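Local coordinates for TnpArep for protein (Escherichia coli, PDB 4ER8) that binds repetitive extragenic palindrome hairpins in DNA and catalyses cleavage and recombination of the mosaic elements built from them, at residues A[17-22]-A[57-62]; A[44-49]-A[74-79]. All blocks are in the same frame, centred on the assembly; numbering follows the deposited sequence.

Contact 1: A[17-22]-A[57-62]. With NI (nickel (II) ion), chain C; nucleotides of chain B.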
# COMPACT_ATOMS: atom_id res chain seq x y z
N THR A 17 4.58 -2.00 -2.31
CA THR A 17 5.20 -1.04 -1.40
C THR A 17 5.62 0.06 -2.33
O THR A 17 6.36 -0.17 -3.33
CB THR A 17 6.45 -1.62 -0.69
OG1 THR A 17 6.07 -2.62 0.28
CG2 THR A 17 7.19 -0.53 0.08
N VAL A 18 5.11 1.26 -2.07
CA VAL A 18 5.47 2.43 -2.86
C VAL A 18 6.05 3.47 -1.89
O VAL A 18 5.43 3.83 -0.86
CB VAL A 18 4.29 2.96 -3.59
CG1 VAL A 18 4.60 4.25 -4.20
CG2 VAL A 18 3.78 1.94 -4.64
N ASN A 19 7.26 3.92 -2.19
CA ASN A 19 7.95 4.84 -1.33
C ASN A 19 8.08 6.18 -1.97
O ASN A 19 8.28 6.32 -3.17
CB ASN A 19 9.36 4.35 -1.02
CG ASN A 19 9.38 3.10 -0.17
OD1 ASN A 19 9.90 2.08 -0.59
ND2 ASN A 19 8.83 3.17 1.04
N LEU A 20 7.96 7.20 -1.12
CA LEU A 20 8.33 8.54 -1.47
C LEU A 20 9.85 8.54 -1.43
O LEU A 20 10.46 7.86 -0.55
CB LEU A 20 7.76 9.49 -0.44
CG LEU A 20 6.89 10.60 -1.00
CD1 LEU A 20 6.04 10.11 -2.15
CD2 LEU A 20 6.04 11.12 0.11
N ARG A 21 10.44 9.27 -2.38
CA ARG A 21 11.89 9.45 -2.51
C ARG A 21 12.56 10.02 -1.23
O ARG A 21 13.62 9.57 -0.84
CB ARG A 21 12.19 10.35 -3.72
CG ARG A 21 13.65 10.42 -4.12
CD ARG A 21 13.82 10.47 -5.62
NE ARG A 21 14.69 9.35 -6.01
CZ ARG A 21 14.74 8.86 -7.24
NH1 ARG A 21 14.00 9.38 -8.21
NH2 ARG A 21 15.51 7.83 -7.49
N ASN A 22 11.89 10.98 -0.59
CA ASN A 22 12.40 11.75 0.57
C ASN A 22 11.95 11.20 1.96
O ASN A 22 10.77 11.23 2.33
CB ASN A 22 12.03 13.24 0.35
CG ASN A 22 12.28 14.14 1.56
OD1 ASN A 22 13.08 13.86 2.47
ND2 ASN A 22 11.58 15.27 1.57
N PRO A 57 3.50 8.55 6.39
CA PRO A 57 3.76 9.89 5.89
C PRO A 57 4.58 9.85 4.63
O PRO A 57 4.33 10.66 3.73
CB PRO A 57 4.55 10.55 7.02
CG PRO A 57 4.27 9.68 8.24
CD PRO A 57 4.12 8.31 7.71
N GLU A 58 5.50 8.90 4.52
CA GLU A 58 6.41 8.86 3.36
C GLU A 58 6.47 7.58 2.51
O GLU A 58 7.39 7.45 1.71
CB GLU A 58 7.85 9.22 3.78
CG GLU A 58 8.29 8.57 5.10
CD GLU A 58 8.12 7.08 5.10
OE1 GLU A 58 7.22 6.57 5.80
OE2 GLU A 58 8.89 6.39 4.41
N HIS A 59 5.53 6.65 2.67
CA HIS A 59 5.45 5.44 1.84
C HIS A 59 4.17 4.73 2.17
O HIS A 59 3.48 5.09 3.13
CB HIS A 59 6.66 4.51 2.09
CG HIS A 59 6.59 3.69 3.35
ND1 HIS A 59 6.69 4.22 4.61
CD2 HIS A 59 6.50 2.34 3.52
CE1 HIS A 59 6.65 3.25 5.51
NE2 HIS A 59 6.52 2.09 4.87
N MET A 60 3.83 3.71 1.39
CA MET A 60 2.62 3.00 1.64
C MET A 60 2.83 1.57 1.23
O MET A 60 3.72 1.29 0.41
CB MET A 60 1.44 3.65 0.90
CG MET A 60 1.45 3.64 -0.61
SD MET A 60 0.36 4.98 -1.32
CE MET A 60 0.70 4.81 -3.02
N HIS A 61 2.04 0.67 1.81
CA HIS A 61 2.01 -0.72 1.45
C HIS A 61 0.58 -1.07 1.18
O HIS A 61 -0.31 -0.57 1.88
CB HIS A 61 2.44 -1.56 2.62
CG HIS A 61 3.79 -1.23 3.14
ND1 HIS A 61 4.95 -1.67 2.54
CD2 HIS A 61 4.17 -0.53 4.23
CE1 HIS A 61 5.99 -1.22 3.23
NE2 HIS A 61 5.55 -0.54 4.26
N CYS A 62 0.31 -1.96 0.23
CA CYS A 62 -1.09 -2.36 0.05
C CYS A 62 -1.28 -3.72 -0.65
O CYS A 62 -0.34 -4.29 -1.19
CB CYS A 62 -1.83 -1.26 -0.67
SG CYS A 62 -1.27 -1.11 -2.34
NI NI C . 6.54 0.23 5.82
P DG B 5 17.50 5.11 -6.68
OP1 DG B 5 18.82 5.46 -6.08
OP2 DG B 5 16.41 6.08 -6.64
O5' DG B 5 17.59 4.67 -8.20
C5' DG B 5 16.39 4.53 -8.93
C4' DG B 5 16.54 5.31 -10.21
O4' DG B 5 16.38 6.72 -9.90
C3' DG B 5 17.89 5.23 -10.93
O3' DG B 5 17.63 4.96 -12.28
C2' DG B 5 18.47 6.64 -10.83
C1' DG B 5 17.19 7.45 -10.82
N9 DG B 5 17.14 8.81 -10.29
C8 DG B 5 16.44 9.86 -10.88
N7 DG B 5 16.46 10.94 -10.14
C5 DG B 5 17.21 10.55 -9.00
C6 DG B 5 17.60 11.31 -7.84
O6 DG B 5 17.35 12.51 -7.60
N1 DG B 5 18.33 10.57 -6.91
C2 DG B 5 18.66 9.24 -7.05
N2 DG B 5 19.37 8.69 -6.05
N3 DG B 5 18.33 8.52 -8.14
C4 DG B 5 17.61 9.25 -9.07
P DA B 3 16.18 -7.15 -7.74
OP1 DA B 3 16.05 -6.35 -8.97
OP2 DA B 3 17.38 -7.99 -7.72
O5' DA B 3 16.09 -6.40 -6.34
C5' DA B 3 15.02 -5.56 -6.00
C4' DA B 3 15.18 -4.22 -6.72
O4' DA B 3 14.05 -3.36 -6.44
C3' DA B 3 16.41 -3.39 -6.41
O3' DA B 3 16.66 -2.64 -7.53
C2' DA B 3 15.89 -2.50 -5.29
C1' DA B 3 14.48 -2.20 -5.78
N9 DA B 3 13.39 -1.96 -4.82
C8 DA B 3 13.20 -2.53 -3.59
N7 DA B 3 12.11 -2.12 -3.00
C5 DA B 3 11.55 -1.21 -3.89
C6 DA B 3 10.38 -0.41 -3.85
N6 DA B 3 9.48 -0.38 -2.83
N1 DA B 3 10.14 0.34 -4.94
C2 DA B 3 11.01 0.31 -5.94
N3 DA B 3 12.13 -0.38 -6.08
C4 DA B 3 12.33 -1.13 -5.01
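Thr-17 and His-61 form an antiparallel non-hydrogen-bonded pair, side by side on one face of the sheet, with the short segments 17-19 and 59-62 running at 170°. His-61 ND1 donates to Thr-17 OG1 at 2.7 Å, with the hydroxyl oxygen in the ring plane; this bond and the one from His-61 NE2 to the nickel ion, 2.0 Å, together hold the ring's rotation. Thr-17 OG1 stands beside its own backbone N (chi1 -71°) and also bonds Ala-159 O. His-59, two residues back on the same face, repeats the scheme: its ND1 donates to Glu-58 OE1 at 2.7 Å, on the syn side of the carboxylate, while NE2 meets the nickel ion at 2.1 Å. Arg-162 pairs with Glu-58 OE2. The two histidines form the HUH motif, and Asn-119, His-123 and Glu-161 complete the site. Paired backbone bonds join Val-18 and Met-60; on the other face Val-18 CB packs 4.1 Å from Met-60 CE. Strands 13-19 and 59-65 are central in the sheet, whose order is 49-55, 59-65, 13-19, 99-102; helix 73-87 packs against Val-18 and Met-60, and helix 106-122 supplies Asn-119.

Contact 2: A[44-49]-A[74-79]. With nucleotides of chain B.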
# COMPACT_ATOMS: atom_id res chain seq x y z
N ARG A 44 -11.96 3.86 -10.32
CA ARG A 44 -13.12 4.02 -11.23
C ARG A 44 -12.81 3.56 -12.67
O ARG A 44 -13.55 2.75 -13.25
CB ARG A 44 -13.65 5.47 -11.22
CG ARG A 44 -14.33 5.96 -9.88
CD ARG A 44 -14.71 7.49 -9.86
NE ARG A 44 -15.40 7.93 -11.08
CZ ARG A 44 -14.87 8.69 -12.04
NH1 ARG A 44 -13.62 9.15 -11.93
NH2 ARG A 44 -15.60 9.01 -13.12
N ASP A 45 -11.71 4.06 -13.23
CA ASP A 45 -11.36 3.80 -14.64
C ASP A 45 -10.82 2.39 -14.91
O ASP A 45 -10.97 1.84 -16.01
CB ASP A 45 -10.41 4.90 -15.14
CG ASP A 45 -10.97 6.32 -14.88
OD1 ASP A 45 -12.21 6.50 -15.01
OD2 ASP A 45 -10.18 7.25 -14.54
N ARG A 46 -10.19 1.80 -13.90
CA ARG A 46 -9.61 0.47 -14.03
C ARG A 46 -9.92 -0.25 -12.75
O ARG A 46 -9.11 -0.24 -11.82
CB ARG A 46 -8.10 0.56 -14.24
CG ARG A 46 -7.69 1.37 -15.48
CD ARG A 46 -6.18 1.54 -15.54
NE ARG A 46 -5.74 2.44 -16.61
CZ ARG A 46 -5.19 2.03 -17.75
NH1 ARG A 46 -5.00 0.72 -17.97
NH2 ARG A 46 -4.82 2.93 -18.66
N PRO A 47 -11.12 -0.86 -12.66
CA PRO A 47 -11.57 -1.44 -11.38
C PRO A 47 -10.56 -2.39 -10.72
O PRO A 47 -9.87 -3.16 -11.40
CB PRO A 47 -12.88 -2.19 -11.75
CG PRO A 47 -12.91 -2.23 -13.24
CD PRO A 47 -12.14 -1.00 -13.71
N PHE A 48 -10.45 -2.31 -9.40
CA PHE A 48 -9.78 -3.36 -8.61
C PHE A 48 -10.34 -3.41 -7.20
O PHE A 48 -11.05 -2.50 -6.79
CB PHE A 48 -8.25 -3.20 -8.60
CG PHE A 48 -7.77 -1.93 -7.93
CD1 PHE A 48 -7.33 -1.96 -6.62
CD2 PHE A 48 -7.72 -0.73 -8.63
CE1 PHE A 48 -6.85 -0.79 -6.02
CE2 PHE A 48 -7.28 0.42 -8.05
CZ PHE A 48 -6.84 0.41 -6.73
N GLU A 49 -10.00 -4.47 -6.46
CA GLU A 49 -10.39 -4.56 -5.06
C GLU A 49 -9.19 -4.25 -4.14
O GLU A 49 -8.13 -4.89 -4.24
CB GLU A 49 -10.99 -5.94 -4.76
CG GLU A 49 -12.21 -5.89 -3.82
CD GLU A 49 -12.28 -7.10 -2.88
OE1 GLU A 49 -12.77 -6.93 -1.72
OE2 GLU A 49 -11.82 -8.21 -3.28
N SER A 74 0.37 -2.60 -13.42
CA SER A 74 1.36 -1.62 -13.85
C SER A 74 0.70 -0.28 -14.18
O SER A 74 0.98 0.76 -13.54
CB SER A 74 2.18 -2.14 -15.03
OG SER A 74 3.14 -3.10 -14.62
N SER A 75 -0.21 -0.34 -15.14
CA SER A 75 -0.99 0.85 -15.50
C SER A 75 -1.58 1.49 -14.28
O SER A 75 -1.44 2.70 -14.06
CB SER A 75 -2.10 0.44 -16.44
OG SER A 75 -1.52 -0.16 -17.57
N ARG A 76 -2.24 0.67 -13.47
CA ARG A 76 -2.94 1.20 -12.33
C ARG A 76 -2.00 2.01 -11.46
O ARG A 76 -2.36 3.10 -11.05
CB ARG A 76 -3.69 0.10 -11.58
CG ARG A 76 -4.82 -0.56 -12.42
CD ARG A 76 -5.44 -1.73 -11.67
NE ARG A 76 -6.65 -2.31 -12.26
CZ ARG A 76 -6.69 -3.21 -13.26
NH1 ARG A 76 -5.58 -3.63 -13.85
NH2 ARG A 76 -7.86 -3.71 -13.67
N TRP A 77 -0.77 1.53 -11.21
CA TRP A 77 0.14 2.25 -10.36
C TRP A 77 0.64 3.45 -11.10
O TRP A 77 0.97 4.48 -10.50
CB TRP A 77 1.33 1.40 -9.95
CG TRP A 77 1.15 0.66 -8.67
CD1 TRP A 77 1.30 -0.66 -8.49
CD2 TRP A 77 0.76 1.20 -7.40
NE1 TRP A 77 1.02 -1.00 -7.19
CE2 TRP A 77 0.70 0.13 -6.50
CE3 TRP A 77 0.45 2.48 -6.95
CZ2 TRP A 77 0.35 0.29 -5.16
CZ3 TRP A 77 0.13 2.65 -5.60
CH2 TRP A 77 0.07 1.55 -4.72
N ARG A 78 0.72 3.33 -12.41
CA ARG A 78 1.30 4.44 -13.15
C ARG A 78 0.35 5.62 -13.07
O ARG A 78 0.78 6.76 -12.81
CB ARG A 78 1.62 4.09 -14.57
CG ARG A 78 2.34 5.22 -15.24
CD ARG A 78 1.93 5.38 -16.66
NE ARG A 78 2.44 4.37 -17.60
CZ ARG A 78 1.67 3.63 -18.38
NH1 ARG A 78 0.32 3.75 -18.33
NH2 ARG A 78 2.23 2.78 -19.22
N GLU A 79 -0.93 5.34 -13.23
CA GLU A 79 -1.87 6.42 -13.14
C GLU A 79 -1.91 6.97 -11.72
O GLU A 79 -1.85 8.19 -11.52
CB GLU A 79 -3.26 6.01 -13.66
CG GLU A 79 -3.35 5.69 -15.19
CD GLU A 79 -2.75 6.78 -16.13
OE1 GLU A 79 -2.70 8.00 -15.74
OE2 GLU A 79 -2.36 6.42 -17.27
P DC B 30 6.23 4.10 -11.81
OP1 DC B 30 5.74 3.47 -10.57
OP2 DC B 30 7.64 4.57 -11.87
O5' DC B 30 6.02 3.11 -13.07
C5' DC B 30 4.77 2.54 -13.30
C4' DC B 30 4.76 1.66 -14.55
O4' DC B 30 5.01 2.48 -15.69
C3' DC B 30 5.81 0.58 -14.64
O3' DC B 30 5.24 -0.58 -14.12
C2' DC B 30 6.03 0.42 -16.13
C1' DC B 30 5.76 1.80 -16.68
N1 DC B 30 6.95 2.69 -16.98
C2 DC B 30 7.55 2.67 -18.22
O2 DC B 30 7.12 1.87 -19.04
N3 DC B 30 8.61 3.50 -18.49
C4 DC B 30 9.06 4.34 -17.54
N4 DC B 30 10.07 5.14 -17.82
C5 DC B 30 8.45 4.39 -16.26
C6 DC B 30 7.41 3.57 -16.04
P DT B 29 5.32 10.77 -11.78
OP1 DT B 29 4.26 10.62 -10.74
OP2 DT B 29 6.67 11.29 -11.45
O5' DT B 29 5.44 9.43 -12.67
C5' DT B 29 4.23 8.66 -12.81
C4' DT B 29 4.49 7.27 -13.36
O4' DT B 29 4.80 7.43 -14.73
C3' DT B 29 5.68 6.52 -12.76
O3' DT B 29 5.22 5.27 -12.20
C2' DT B 29 6.68 6.39 -13.90
C1' DT B 29 5.79 6.52 -15.12
N1 DT B 29 6.48 7.13 -16.29
C2 DT B 29 6.22 6.62 -17.53
O2 DT B 29 5.46 5.71 -17.71
N3 DT B 29 6.88 7.21 -18.57
C4 DT B 29 7.77 8.26 -18.43
O4 DT B 29 8.34 8.76 -19.37
C5 DT B 29 8.00 8.74 -17.12
C7 DT B 29 8.98 9.86 -16.96
C6 DT B 29 7.35 8.18 -16.10
P DC B 31 6.17 -1.82 -13.77
OP1 DC B 31 5.30 -2.88 -13.28
OP2 DC B 31 7.28 -1.30 -12.98
O5' DC B 31 6.74 -2.31 -15.17
C5' DC B 31 5.93 -2.95 -16.19
C4' DC B 31 6.82 -3.49 -17.31
O4' DC B 31 7.44 -2.32 -17.91
C3' DC B 31 7.99 -4.40 -16.86
O3' DC B 31 7.75 -5.57 -17.52
C2' DC B 31 9.25 -3.77 -17.42
C1' DC B 31 8.74 -2.64 -18.30
N1 DC B 31 9.47 -1.41 -18.01
C2 DC B 31 10.26 -0.84 -19.00
O2 DC B 31 10.28 -1.45 -20.08
N3 DC B 31 10.93 0.31 -18.70
C4 DC B 31 10.85 0.90 -17.49
N4 DC B 31 11.52 2.06 -17.19
C5 DC B 31 10.05 0.30 -16.48
C6 DC B 31 9.39 -0.82 -16.78
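Arg-46 lays one face of its guanidinium over Ser-75 CB, which lies 3.3 Å from Arg-46 NH1 and is offset toward the rim of the group. Its chain is extended from CG to NE, and on the way its CB and CD pack on Arg-76 CG, at 3.9 and 4.0 Å. The two arginines cross obliquely, their guanidinium planes 72° apart. Arg-76, likewise extended (chi2 174°), reaches the backbone that follows helix 32-45. There its NE donates to Arg-46 O at 3.2 Å, approaching from above the carbonyl plane, and more weakly to Pro-47 O. Arg-76 NH2 also bonds Pro-47 O, at 3.1 Å, although its position is less sure; Asp-70 supplies its salt bridge. Phe-48 passes Arg-76 heading the other way, with CD2 3.9 Å from Arg-76 CD and its ring plane 89° from the guanidinium. An alanine at Arg-76 would probably leave the carbonyls of Arg-46 and Pro-47 without these donors, Asp-70 without its mate, and a gap beside Phe-48. Arg-46 NH2 pairs with a DNA phosphate, while Ser-74 OG bonds OP1 of DC31 of chain B at 2.6 Å and Arg-78 NE bonds O2 of DT29 of chain B. Here the loop before strand 49-55 joins helices 32-45 and 73-87, the two helices of the ferredoxin-like beta-alpha-beta-beta-alpha-beta fold of an RNA recognition motif.

How the contacts relate
From the N terminus, strand 13-19 enters contact 1 first, and the chain then runs through helices 27-30 and 32-45 into residues 44-49 of contact 2. Strand 49-55 follows, and strand 59-65 returns to 17-22, closing contact 1 across 34 intervening residues. Helix 73-87 then closes contact 2 across 24. The segments alternate, so the two loops cross. Their centres are about 17 Å apart, yet they touch through Trp-77: its CZ3 lies 3.4 Å from Met-60 CE, and its CH2 is 3.7 Å from Val-18 CG2. Contact 1 joins two central strands, and contact 2 ties the loop between helix 32-45 and strand 49-55 to helix 73-87.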